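Local coordinates for botulinum neurotoxin type G (PDB 3MPP), which is the receptor-binding part of a clostridial neurotoxin, attaching the toxin to the cell surface so that its protease light chain can be delivered into the host cytosol, at residues Thr238-Phe243 against Phe285-Ala290; Tyr307-Ile312 against Tyr347-Ile352; Tyr320-Leu325 against Leu335-Ile340; Phe377-Phe382 against Cys418-Ile423. The protein carries 4 engineered substitutions. All coordinates share one frame; numbering follows the deposited sequence. Where two conformers were deposited one is given.

Interaction 1 of 4, residues Thr238-Phe243 against Phe285-Ala290; sequences TQYYLF and FIIKKA
Tyr240 and Phe285 form the antiparallel hydrogen-bonded pair that joins these two strands. Tyr240 N donates to Phe285 O at 2.9 Å, and Phe285 N returns a nearly straight bond (175°) to Tyr240 O. Next to this pair a water accepts from both Thr238 N and Ile287 N and so bridges the two backbones. A weaker CH···O contact links Gln239 CA to Phe285 O at 3.4 Å.

The apolar contacts lie on the face that carries Tyr240 and Phe285. The first torsion of Leu242 (chi1 -164°) sets CG beside its carbonyl carbon, and from there CD2 meets CE2 of the Phe285 ring at 3.6 Å. Ile287 reaches back with its terminal CD1 to Tyr240 CE2, 3.9 Å away, while Thr238 CG2 covers one face of the same tyrosine ring near its rim. The phenol oxygen of Tyr240 is bonded to Arg235 N. On the other face, Gln239 and Ile286 run side by side, the amide going on to Asp313.

Strand 239-244 is flanked on its other edge by strand 420-423, strand 285-289 by strand 307-312, and Phe397 of strand 394-400 packs against both Leu242 and Phe285.

Interaction 2 of 4, residues Tyr307-Ile312 against Tyr347-Ile352; sequences YIYLNI and YDVLQI
Tyr309 and Asp348 cross with the phenol ring and the carboxylate turned 36° apart, and OD2 of the aspartate lies 3.3 Å from ring carbon CE1 of the tyrosine. The first torsion of Asp348 (chi1 60°) sets CG between the backbone N and the carbonyl carbon, with the carboxylate beside the tyrosine ring. OD2 also forms a salt bridge with Arg321, whose guanidinium makes a cation-pi contact with the Tyr309 ring; ring, acid and base thus form one cluster. OD1 accepts from a water that is weakly linked to Tyr309 OH.

Val349 places its two methyls against two tyrosines, CG2 near Tyr309 CE1 (3.8 Å) and CG1 near Tyr307 CD1 (3.9 Å). Tyr307 also runs beside Gln351, but the close detail of that pair is doubtful.

On the face carrying Ile308 and Leu350 the groups are aliphatic. Ile308 meets Ile352 at about a right angle, CD1 lying 3.5 Å from CG1, and Leu310 meets Leu350 in the same manner through their CD1 methyls.

In the backbone, Ile308 and Leu350 exchange two hydrogen bonds, Ile308 N to Leu350 O at 2.8 Å and Leu350 N to Ile308 O at 2.9 Å. Further along, a second water bridges Leu310 N and Asp348 O.

The two strands, locally inclined at 107°, form an antiparallel pair of the C-terminal receptor-binding subdomain, a beta-trefoil, the fold built of antiparallel hairpins arranged round a barrel.

Interaction 3 of 4, residues Tyr320-Leu325 against Leu335-Ile340; sequences YRVYVL and LFLAPI
Pro339 presses the CD corner of its ring over one face of Tyr320, a CH-pi contact in which CD stands 4.0 Å from the ring centroid. The two side chains lie side by side, and Leu337 O meets the edge of the same phenol ring, which is therefore touched on a face and at its rim. Next along the strand, the CD1 methyl of Ile340 settles against Arg321 CB at 3.6 Å and lies over one face of the guanidinium, off its centre. The guanidinium is bonded to Asp348 and Asn311.

Tyr323 spans the small residue Ala338: its ring edge passes Phe336 O and Ala338 O, and OH reaches 3.3 Å from Ile340 CA before bonding to Asn341 N. Phe336 carries CG beside its carbonyl carbon (chi1 178°), on the side of the chain leading to Ala338, and the Ala338 methyl sits under the rim of the Phe336 ring. Leu325 CD1 fits against Phe336 CB, the side chains crossing at about a right angle.

On the opposite face the knobs are branched aliphatics. Leu335 straddles two valines, CD1 at 4.0 Å from Val322 CG1 and CD2 at 3.8 Å from Val324 CG2, while Leu337 lies alongside Val322.

Four backbone bonds link the strands, pairing Arg321 with Ala338 and Tyr323 with Phe336; Tyr323 N to Phe336 O measures 2.8 Å. This is an antiparallel beta hairpin of the beta-trefoil subdomain, with Val322, Val324, Leu335 and Leu337 facing the buried interior.

Interaction 4 of 4, residues Phe377-Phe382 against Cys418-Ile423; sequences FGIGKF and CNWQFI
The backbones of Phe377-Phe382 and Cys418-Ile423 approach only at one end, where the CA atoms of Gly378 and Cys418 are 4.3 Å apart, and the strand axes come no nearer than 10.1 Å. Trp420 fills the gap between them. Its indole NE1 donates to Phe377 O at 3.1 Å; the bond is fairly straight at the hydrogen (165°) and lies close to the indole plane, yet the donor stands above the carbonyl plane. The same oxygen takes a second hydrogen from a water that also donates to Cys418 O, and Cys418 CA adds a CH···O contact at 3.3 Å.

The benzo edge of the indole follows the backbone of the first strand, CZ2 passing 3.6 Å from Gly378 O. Ile379 meets the far end, its CG1 lying 3.8 Å from Trp420 CH2. With CG anti to the carbonyl carbon (chi1 -76°), the Phe377 ring leads off from the tryptophan, leaving CB beside NE1.

Cys418 lies about 7 Å, side chain to side chain, from Trp402, the residue inferred to bind ganglioside, and Tyr403 of the same inferred ganglioside-binding motif is hydrogen-bonded through OH to Ile379 N. Phe397 of strand 394-400 packs against both Phe377 and Trp420, and Leu242 of strand 239-244 touches the indole.

Overall arrangement
All four contacts belong to the C-terminal beta-trefoil subdomain. Interactions 1, 2 and 3 are strand pairings, each partly buried, with an apolar inner face; the outer face is mixed, largely aromatic in interaction 3. Interaction 4 is the most buried and rests on a side chain bridging strands that do not pair. Strands 285-289 and 307-312 are neighbours, coupling interaction 1 to interaction 2; strand 320-325 lies beside both strands of interaction 2, and a backbone bond between Tyr347 and Val324 ties interaction 3 to it. Strand 420-423 pairs with strand 239-244, linking interactions 4 and 1. Phe377 gathers the interior, touching Leu310 and Leu350 of interaction 2 and Val322, Val324 and Leu335 of interaction 3.

Interaction 1 of 4, residues Thr238-Phe243 against Phe285-Ala290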
# COMPACT_ATOMS: atom_id res chain seq x y z
N THR A 238 8.97 -15.33 -1.69
CA THR A 238 9.40 -13.96 -1.97
C THR A 238 10.12 -13.38 -0.75
O THR A 238 9.63 -13.49 0.38
CB THR A 238 8.16 -13.08 -2.27
OG1 THR A 238 7.47 -13.64 -3.40
CG2 THR A 238 8.54 -11.60 -2.53
N GLN A 239 11.25 -12.73 -0.97
CA GLN A 239 12.00 -12.14 0.15
C GLN A 239 11.31 -10.91 0.73
O GLN A 239 10.96 -9.98 -0.01
CB GLN A 239 13.42 -11.80 -0.27
CG GLN A 239 14.25 -13.03 -0.65
CD GLN A 239 15.52 -12.64 -1.37
OE1 GLN A 239 15.49 -11.76 -2.22
NE2 GLN A 239 16.63 -13.25 -1.00
N TYR A 240 11.15 -10.90 2.05
CA TYR A 240 10.48 -9.83 2.76
C TYR A 240 11.25 -9.43 4.01
O TYR A 240 11.64 -10.30 4.80
CB TYR A 240 9.12 -10.30 3.25
CG TYR A 240 8.06 -10.49 2.19
CD1 TYR A 240 7.72 -9.46 1.32
CD2 TYR A 240 7.36 -11.70 2.10
CE1 TYR A 240 6.71 -9.64 0.35
CE2 TYR A 240 6.37 -11.89 1.15
CZ TYR A 240 6.04 -10.85 0.28
OH TYR A 240 5.04 -11.04 -0.67
N TYR A 241 11.42 -8.13 4.20
CA TYR A 241 11.82 -7.58 5.50
C TYR A 241 10.55 -7.38 6.33
O TYR A 241 9.43 -7.42 5.80
CB TYR A 241 12.61 -6.27 5.30
CG TYR A 241 13.87 -6.52 4.50
CD1 TYR A 241 15.00 -7.05 5.12
CD2 TYR A 241 13.91 -6.29 3.13
CE1 TYR A 241 16.16 -7.32 4.39
CE2 TYR A 241 15.07 -6.56 2.39
CZ TYR A 241 16.19 -7.07 3.03
OH TYR A 241 17.33 -7.33 2.33
N LEU A 242 10.71 -7.18 7.63
CA LEU A 242 9.57 -7.25 8.52
C LEU A 242 9.34 -5.90 9.18
O LEU A 242 10.28 -5.22 9.61
CB LEU A 242 9.79 -8.36 9.57
CG LEU A 242 8.61 -8.88 10.41
CD1 LEU A 242 7.43 -9.36 9.54
CD2 LEU A 242 9.08 -9.99 11.36
N PHE A 243 8.08 -5.49 9.19
CA PHE A 243 7.70 -4.23 9.81
C PHE A 243 6.67 -4.48 10.91
O PHE A 243 5.72 -5.24 10.70
CB PHE A 243 7.15 -3.28 8.74
CG PHE A 243 6.53 -2.03 9.27
CD1 PHE A 243 7.30 -0.90 9.52
CD2 PHE A 243 5.15 -1.96 9.49
CE1 PHE A 243 6.71 0.27 10.01
CE2 PHE A 243 4.56 -0.78 9.99
CZ PHE A 243 5.34 0.32 10.24
N PHE A 285 12.89 -12.72 5.35
CA PHE A 285 12.02 -13.89 5.45
C PHE A 285 11.54 -14.34 4.09
O PHE A 285 11.40 -13.53 3.17
CB PHE A 285 10.77 -13.54 6.27
CG PHE A 285 11.03 -13.25 7.72
CD1 PHE A 285 10.95 -14.26 8.67
CD2 PHE A 285 11.34 -11.95 8.13
CE1 PHE A 285 11.19 -14.00 10.01
CE2 PHE A 285 11.58 -11.68 9.48
CZ PHE A 285 11.51 -12.71 10.42
N ILE A 286 11.26 -15.63 3.99
CA ILE A 286 10.52 -16.17 2.85
C ILE A 286 9.36 -16.99 3.39
O ILE A 286 9.56 -17.90 4.18
CB ILE A 286 11.40 -17.04 1.96
CG1 ILE A 286 12.50 -16.18 1.32
CG2 ILE A 286 10.54 -17.74 0.89
CD1 ILE A 286 13.54 -16.99 0.58
N ILE A 287 8.15 -16.67 2.96
CA ILE A 287 6.98 -17.44 3.34
C ILE A 287 6.88 -18.71 2.50
O ILE A 287 6.88 -18.65 1.26
CB ILE A 287 5.69 -16.59 3.21
CG1 ILE A 287 5.86 -15.27 3.99
CG2 ILE A 287 4.49 -17.34 3.74
CD1 ILE A 287 4.74 -14.29 3.71
N LYS A 288 6.78 -19.86 3.18
CA LYS A 288 6.66 -21.16 2.51
C LYS A 288 5.31 -21.80 2.83
O LYS A 288 4.80 -21.66 3.95
CB LYS A 288 7.77 -22.13 2.99
CG LYS A 288 9.19 -21.63 2.84
CD LYS A 288 9.53 -21.30 1.38
CE LYS A 288 9.55 -22.57 0.55
NZ LYS A 288 10.09 -22.31 -0.82
N LYS A 289 4.76 -22.53 1.87
CA LYS A 289 3.56 -23.32 2.13
C LYS A 289 3.91 -24.46 3.06
O LYS A 289 4.84 -25.21 2.81
CB LYS A 289 2.99 -23.87 0.82
CG LYS A 289 2.37 -22.81 -0.08
CD LYS A 289 1.93 -23.41 -1.42
CE LYS A 289 1.80 -22.31 -2.47
NZ LYS A 289 1.20 -22.81 -3.75
N ALA A 290 3.15 -24.59 4.14
CA ALA A 290 3.37 -25.70 5.05
C ALA A 290 2.61 -26.93 4.57
O ALA A 290 3.13 -28.05 4.61
CB ALA A 290 2.95 -25.33 6.45
O HOH W 1 7.55 -15.02 0.71

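Interaction 2 of 4, residues Tyr307-Ile312 against Tyr347-Ile352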
# COMPACT_ATOMS: atom_id res chain seq x y z
N TYR A 307 -1.69 -22.20 6.16
CA TYR A 307 -0.63 -22.74 7.01
C TYR A 307 0.74 -22.56 6.34
O TYR A 307 0.94 -22.96 5.19
CB TYR A 307 -0.91 -24.21 7.31
CG TYR A 307 -2.12 -24.40 8.19
CD1 TYR A 307 -2.02 -24.31 9.57
CD2 TYR A 307 -3.37 -24.65 7.65
CE1 TYR A 307 -3.12 -24.48 10.39
CE2 TYR A 307 -4.48 -24.82 8.45
CZ TYR A 307 -4.35 -24.73 9.82
OH TYR A 307 -5.44 -24.89 10.64
N ILE A 308 1.67 -21.94 7.05
CA ILE A 308 2.91 -21.51 6.42
C ILE A 308 4.10 -21.77 7.32
O ILE A 308 3.94 -22.00 8.53
CB ILE A 308 2.90 -19.99 6.11
CG1 ILE A 308 2.96 -19.20 7.43
CG2 ILE A 308 1.64 -19.63 5.31
CD1 ILE A 308 3.74 -17.93 7.36
N TYR A 309 5.29 -21.77 6.72
CA TYR A 309 6.52 -21.62 7.49
C TYR A 309 7.15 -20.28 7.19
O TYR A 309 6.99 -19.75 6.09
CB TYR A 309 7.56 -22.68 7.10
CG TYR A 309 7.10 -24.10 7.12
CD1 TYR A 309 6.68 -24.69 8.30
CD2 TYR A 309 7.14 -24.88 5.97
CE1 TYR A 309 6.29 -26.03 8.34
CE2 TYR A 309 6.75 -26.23 6.00
CZ TYR A 309 6.32 -26.79 7.19
OH TYR A 309 5.92 -28.10 7.23
N LEU A 310 7.92 -19.75 8.14
CA LEU A 310 8.71 -18.56 7.87
C LEU A 310 10.18 -18.97 7.81
O LEU A 310 10.79 -19.24 8.85
CB LEU A 310 8.47 -17.49 8.94
CG LEU A 310 7.10 -16.78 8.91
CD1 LEU A 310 6.93 -15.77 10.07
CD2 LEU A 310 6.91 -16.05 7.56
N ASN A 311 10.73 -19.08 6.60
CA ASN A 311 12.16 -19.30 6.40
C ASN A 311 12.89 -17.96 6.57
O ASN A 311 12.30 -16.89 6.36
CB ASN A 311 12.46 -19.86 5.00
CG ASN A 311 12.25 -21.37 4.90
OD1 ASN A 311 11.92 -22.04 5.87
ND2 ASN A 311 12.45 -21.91 3.70
N ILE A 312 14.17 -18.01 6.93
CA ILE A 312 14.99 -16.81 7.01
C ILE A 312 16.26 -17.12 6.24
O ILE A 312 16.95 -18.09 6.54
CB ILE A 312 15.37 -16.47 8.46
CG1 ILE A 312 14.11 -16.20 9.28
CG2 ILE A 312 16.38 -15.30 8.48
CD1 ILE A 312 14.36 -16.14 10.80
N TYR A 347 8.07 -26.07 17.17
CA TYR A 347 7.05 -26.23 16.15
C TYR A 347 7.10 -25.06 15.17
O TYR A 347 7.22 -23.90 15.58
CB TYR A 347 5.69 -26.29 16.83
CG TYR A 347 4.54 -26.72 15.93
CD1 TYR A 347 4.63 -27.85 15.15
CD2 TYR A 347 3.34 -26.00 15.91
CE1 TYR A 347 3.58 -28.27 14.34
CE2 TYR A 347 2.27 -26.41 15.11
CZ TYR A 347 2.41 -27.54 14.33
OH TYR A 347 1.37 -27.96 13.52
N ASP A 348 6.99 -25.35 13.87
CA ASP A 348 7.19 -24.32 12.86
C ASP A 348 5.96 -23.99 12.02
O ASP A 348 6.00 -23.07 11.21
CB ASP A 348 8.37 -24.67 11.95
CG ASP A 348 8.16 -25.99 11.20
OD1 ASP A 348 7.21 -26.74 11.51
OD2 ASP A 348 8.97 -26.29 10.32
N VAL A 349 4.88 -24.71 12.24
CA VAL A 349 3.66 -24.48 11.47
C VAL A 349 2.85 -23.27 12.01
O VAL A 349 2.33 -23.28 13.14
CB VAL A 349 2.79 -25.74 11.43
CG1 VAL A 349 1.52 -25.47 10.63
CG2 VAL A 349 3.60 -26.92 10.84
N LEU A 350 2.78 -22.23 11.19
CA LEU A 350 2.14 -20.98 11.56
C LEU A 350 0.94 -20.70 10.67
O LEU A 350 0.73 -21.35 9.65
CB LEU A 350 3.12 -19.82 11.39
CG LEU A 350 4.51 -20.03 11.99
CD1 LEU A 350 5.43 -18.83 11.65
CD2 LEU A 350 4.38 -20.24 13.50
N GLN A 351 0.15 -19.70 11.07
CA GLN A 351 -0.99 -19.26 10.28
C GLN A 351 -1.02 -17.74 10.23
O GLN A 351 -0.92 -17.07 11.26
CB GLN A 351 -2.30 -19.78 10.89
CG GLN A 351 -2.37 -21.28 11.04
CD GLN A 351 -3.49 -21.72 11.96
OE1 GLN A 351 -4.64 -21.32 11.78
NE2 GLN A 351 -3.17 -22.54 12.95
N ILE A 352 -1.12 -17.19 9.02
CA ILE A 352 -1.21 -15.75 8.84
C ILE A 352 -2.68 -15.35 8.82
O ILE A 352 -3.50 -15.99 8.15
CB ILE A 352 -0.48 -15.27 7.57
CG1 ILE A 352 0.97 -15.74 7.56
CG2 ILE A 352 -0.47 -13.75 7.50
CD1 ILE A 352 1.82 -14.99 6.55
O HOH W 2 6.62 -29.04 10.40
O HOH W 3 8.05 -21.22 10.63

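Interaction 3 of 4, residues Tyr320-Leu325 against Leu335-Ile340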
# COMPACT_ATOMS: atom_id res chain seq x y z
N TYR A 320 17.43 -20.95 7.73
CA TYR A 320 16.93 -20.96 9.09
C TYR A 320 15.42 -20.86 9.00
O TYR A 320 14.88 -20.62 7.93
CB TYR A 320 17.47 -19.79 9.90
CG TYR A 320 18.83 -20.03 10.52
CD1 TYR A 320 19.02 -19.90 11.89
CD2 TYR A 320 19.91 -20.39 9.73
CE1 TYR A 320 20.28 -20.11 12.46
CE2 TYR A 320 21.16 -20.61 10.29
CZ TYR A 320 21.33 -20.47 11.66
OH TYR A 320 22.58 -20.69 12.21
N ARG A 321 14.75 -21.02 10.13
CA ARG A 321 13.30 -20.98 10.14
C ARG A 321 12.88 -20.55 11.52
O ARG A 321 13.63 -20.72 12.48
CB ARG A 321 12.74 -22.38 9.83
CG ARG A 321 11.23 -22.49 10.01
CD ARG A 321 10.71 -23.80 9.44
NE ARG A 321 10.89 -23.84 7.99
CZ ARG A 321 10.64 -24.90 7.24
NH1 ARG A 321 10.21 -26.03 7.79
NH2 ARG A 321 10.83 -24.83 5.93
N VAL A 322 11.68 -19.99 11.61
CA VAL A 322 11.14 -19.55 12.88
C VAL A 322 10.48 -20.73 13.59
O VAL A 322 9.64 -21.41 13.00
CB VAL A 322 10.11 -18.42 12.69
CG1 VAL A 322 9.52 -18.02 14.03
CG2 VAL A 322 10.75 -17.19 11.98
N TYR A 323 10.87 -20.96 14.84
CA TYR A 323 10.25 -22.02 15.65
C TYR A 323 9.61 -21.50 16.93
O TYR A 323 10.11 -20.58 17.58
CB TYR A 323 11.25 -23.14 16.00
CG TYR A 323 11.67 -23.98 14.81
CD1 TYR A 323 11.00 -25.14 14.48
CD2 TYR A 323 12.75 -23.59 14.02
CE1 TYR A 323 11.39 -25.92 13.39
CE2 TYR A 323 13.14 -24.34 12.93
CZ TYR A 323 12.46 -25.50 12.62
OH TYR A 323 12.86 -26.22 11.53
N VAL A 324 8.50 -22.13 17.30
CA VAL A 324 7.83 -21.83 18.55
C VAL A 324 8.16 -22.90 19.60
O VAL A 324 8.06 -24.10 19.32
CB VAL A 324 6.32 -21.76 18.33
CG1 VAL A 324 5.58 -21.71 19.67
CG2 VAL A 324 5.99 -20.55 17.48
N LEU A 325 8.54 -22.48 20.80
CA LEU A 325 8.78 -23.44 21.87
C LEU A 325 7.43 -23.96 22.37
O LEU A 325 6.69 -23.23 23.01
CB LEU A 325 9.57 -22.78 23.00
CG LEU A 325 11.09 -22.89 22.83
CD1 LEU A 325 11.56 -22.05 21.66
CD2 LEU A 325 11.82 -22.49 24.11
N LEU A 335 10.91 -16.32 20.29
CA LEU A 335 10.90 -17.22 19.14
C LEU A 335 12.32 -17.74 18.92
O LEU A 335 13.29 -17.01 19.15
CB LEU A 335 10.39 -16.50 17.87
CG LEU A 335 8.90 -16.17 17.93
CD1 LEU A 335 8.44 -15.34 16.73
CD2 LEU A 335 8.10 -17.48 18.04
N PHE A 336 12.41 -18.99 18.47
CA PHE A 336 13.68 -19.70 18.28
C PHE A 336 14.02 -19.67 16.80
O PHE A 336 13.32 -20.27 15.99
CB PHE A 336 13.50 -21.14 18.78
CG PHE A 336 14.73 -22.04 18.60
CD1 PHE A 336 16.00 -21.62 18.98
CD2 PHE A 336 14.57 -23.33 18.10
CE1 PHE A 336 17.11 -22.47 18.82
CE2 PHE A 336 15.68 -24.19 17.94
CZ PHE A 336 16.94 -23.76 18.31
N LEU A 337 15.08 -18.95 16.42
CA LEU A 337 15.43 -18.83 15.01
C LEU A 337 16.58 -19.80 14.80
O LEU A 337 17.66 -19.58 15.35
CB LEU A 337 15.83 -17.38 14.64
CG LEU A 337 14.87 -16.27 15.10
CD1 LEU A 337 15.32 -14.86 14.65
CD2 LEU A 337 13.45 -16.57 14.64
N ALA A 338 16.33 -20.88 14.06
CA ALA A 338 17.28 -22.02 14.03
C ALA A 338 17.35 -22.76 12.69
O ALA A 338 16.43 -22.69 11.87
CB ALA A 338 16.92 -23.00 15.14
N PRO A 339 18.45 -23.49 12.46
CA PRO A 339 18.48 -24.40 11.32
C PRO A 339 17.32 -25.39 11.38
O PRO A 339 16.84 -25.74 12.46
CB PRO A 339 19.81 -25.17 11.50
CG PRO A 339 20.65 -24.28 12.41
CD PRO A 339 19.67 -23.56 13.29
N ILE A 340 16.89 -25.86 10.21
CA ILE A 340 15.82 -26.83 10.11
C ILE A 340 16.10 -28.05 10.98
O ILE A 340 17.22 -28.56 11.03
CB ILE A 340 15.61 -27.31 8.66
CG1 ILE A 340 15.52 -26.10 7.72
CG2 ILE A 340 14.37 -28.19 8.56
CD1 ILE A 340 14.56 -25.03 8.20

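Interaction 4 of 4, residues Phe377-Phe382 against Cys418-Ile423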
# COMPACT_ATOMS: atom_id res chain seq x y z
N PHE A 377 2.53 -13.77 17.25
CA PHE A 377 3.87 -13.17 17.18
C PHE A 377 3.78 -11.69 17.54
O PHE A 377 2.84 -10.98 17.15
CB PHE A 377 4.46 -13.26 15.76
CG PHE A 377 4.97 -14.62 15.39
CD1 PHE A 377 4.51 -15.78 16.02
CD2 PHE A 377 5.89 -14.75 14.35
CE1 PHE A 377 5.00 -17.03 15.65
CE2 PHE A 377 6.38 -16.00 13.98
CZ PHE A 377 5.94 -17.14 14.63
N GLY A 378 4.80 -11.21 18.25
CA GLY A 378 4.86 -9.83 18.67
C GLY A 378 6.27 -9.50 19.11
O GLY A 378 7.25 -10.15 18.70
N ILE A 379 6.37 -8.48 19.94
CA ILE A 379 7.65 -8.05 20.50
C ILE A 379 7.43 -7.90 22.00
O ILE A 379 6.48 -7.22 22.43
CB ILE A 379 8.12 -6.73 19.87
CG1 ILE A 379 8.29 -6.89 18.36
CG2 ILE A 379 9.46 -6.28 20.48
CD1 ILE A 379 8.66 -5.59 17.63
N GLY A 380 8.27 -8.56 22.79
CA GLY A 380 8.07 -8.55 24.22
C GLY A 380 9.32 -8.22 25.01
O GLY A 380 10.43 -8.39 24.52
N LYS A 381 9.14 -7.75 26.23
CA LYS A 381 10.25 -7.42 27.12
C LYS A 381 10.66 -8.65 27.90
O LYS A 381 9.82 -9.24 28.56
CB LYS A 381 9.83 -6.33 28.11
CG LYS A 381 9.97 -4.92 27.60
CD LYS A 381 9.33 -3.93 28.57
CE LYS A 381 10.12 -2.64 28.61
NZ LYS A 381 10.85 -2.42 27.32
N PHE A 382 11.93 -9.03 27.83
CA PHE A 382 12.43 -10.21 28.54
C PHE A 382 13.69 -9.83 29.34
O PHE A 382 14.27 -8.77 29.11
CB PHE A 382 12.80 -11.34 27.56
CG PHE A 382 11.61 -11.95 26.83
CD1 PHE A 382 11.04 -11.31 25.73
CD2 PHE A 382 11.08 -13.16 27.25
CE1 PHE A 382 9.95 -11.89 25.06
CE2 PHE A 382 9.99 -13.74 26.60
CZ PHE A 382 9.42 -13.10 25.49
N CYS A 418 1.36 -6.84 17.79
CA CYS A 418 1.20 -8.11 17.08
C CYS A 418 0.78 -7.87 15.64
O CYS A 418 0.36 -8.80 14.96
CB CYS A 418 0.14 -9.00 17.76
SG CYS A 418 -1.43 -8.15 18.11
N ASN A 419 0.91 -6.64 15.16
CA ASN A 419 0.53 -6.36 13.77
C ASN A 419 1.77 -6.14 12.94
O ASN A 419 2.58 -5.28 13.26
CB ASN A 419 -0.39 -5.14 13.69
CG ASN A 419 -1.66 -5.33 14.47
OD1 ASN A 419 -2.20 -6.44 14.52
ND2 ASN A 419 -2.15 -4.26 15.09
N TRP A 420 1.89 -6.91 11.86
CA TRP A 420 3.09 -6.92 11.04
C TRP A 420 2.79 -6.59 9.59
O TRP A 420 1.67 -6.81 9.12
CB TRP A 420 3.72 -8.32 11.08
CG TRP A 420 4.08 -8.81 12.48
CD1 TRP A 420 3.31 -9.58 13.32
CD2 TRP A 420 5.32 -8.57 13.19
NE1 TRP A 420 3.99 -9.82 14.51
CE2 TRP A 420 5.22 -9.22 14.45
CE3 TRP A 420 6.49 -7.86 12.89
CZ2 TRP A 420 6.26 -9.20 15.40
CZ3 TRP A 420 7.52 -7.84 13.84
CH2 TRP A 420 7.38 -8.49 15.08
N GLN A 421 3.80 -6.07 8.90
CA GLN A 421 3.75 -5.98 7.44
C GLN A 421 5.03 -6.54 6.85
O GLN A 421 6.11 -6.45 7.45
CB GLN A 421 3.53 -4.53 6.99
CG GLN A 421 2.21 -3.93 7.50
CD GLN A 421 2.00 -2.51 7.01
OE1 GLN A 421 2.35 -2.18 5.88
NE2 GLN A 421 1.41 -1.67 7.86
N PHE A 422 4.90 -7.12 5.67
CA PHE A 422 6.03 -7.69 4.96
C PHE A 422 6.49 -6.74 3.84
O PHE A 422 5.68 -6.30 3.01
CB PHE A 422 5.64 -9.05 4.39
CG PHE A 422 5.42 -10.13 5.45
CD1 PHE A 422 6.48 -10.92 5.89
CD2 PHE A 422 4.17 -10.34 6.01
CE1 PHE A 422 6.29 -11.91 6.86
CE2 PHE A 422 3.96 -11.34 6.98
CZ PHE A 422 5.03 -12.12 7.41
N ILE A 423 7.79 -6.45 3.81
CA ILE A 423 8.34 -5.47 2.87
C ILE A 423 9.27 -6.12 1.84
O ILE A 423 10.39 -6.51 2.17
CB ILE A 423 9.15 -4.36 3.61
CG1 ILE A 423 8.39 -3.85 4.83
CG2 ILE A 423 9.47 -3.22 2.66
CD1 ILE A 423 9.13 -2.67 5.54
O HOH W 4 1.00 -11.46 15.22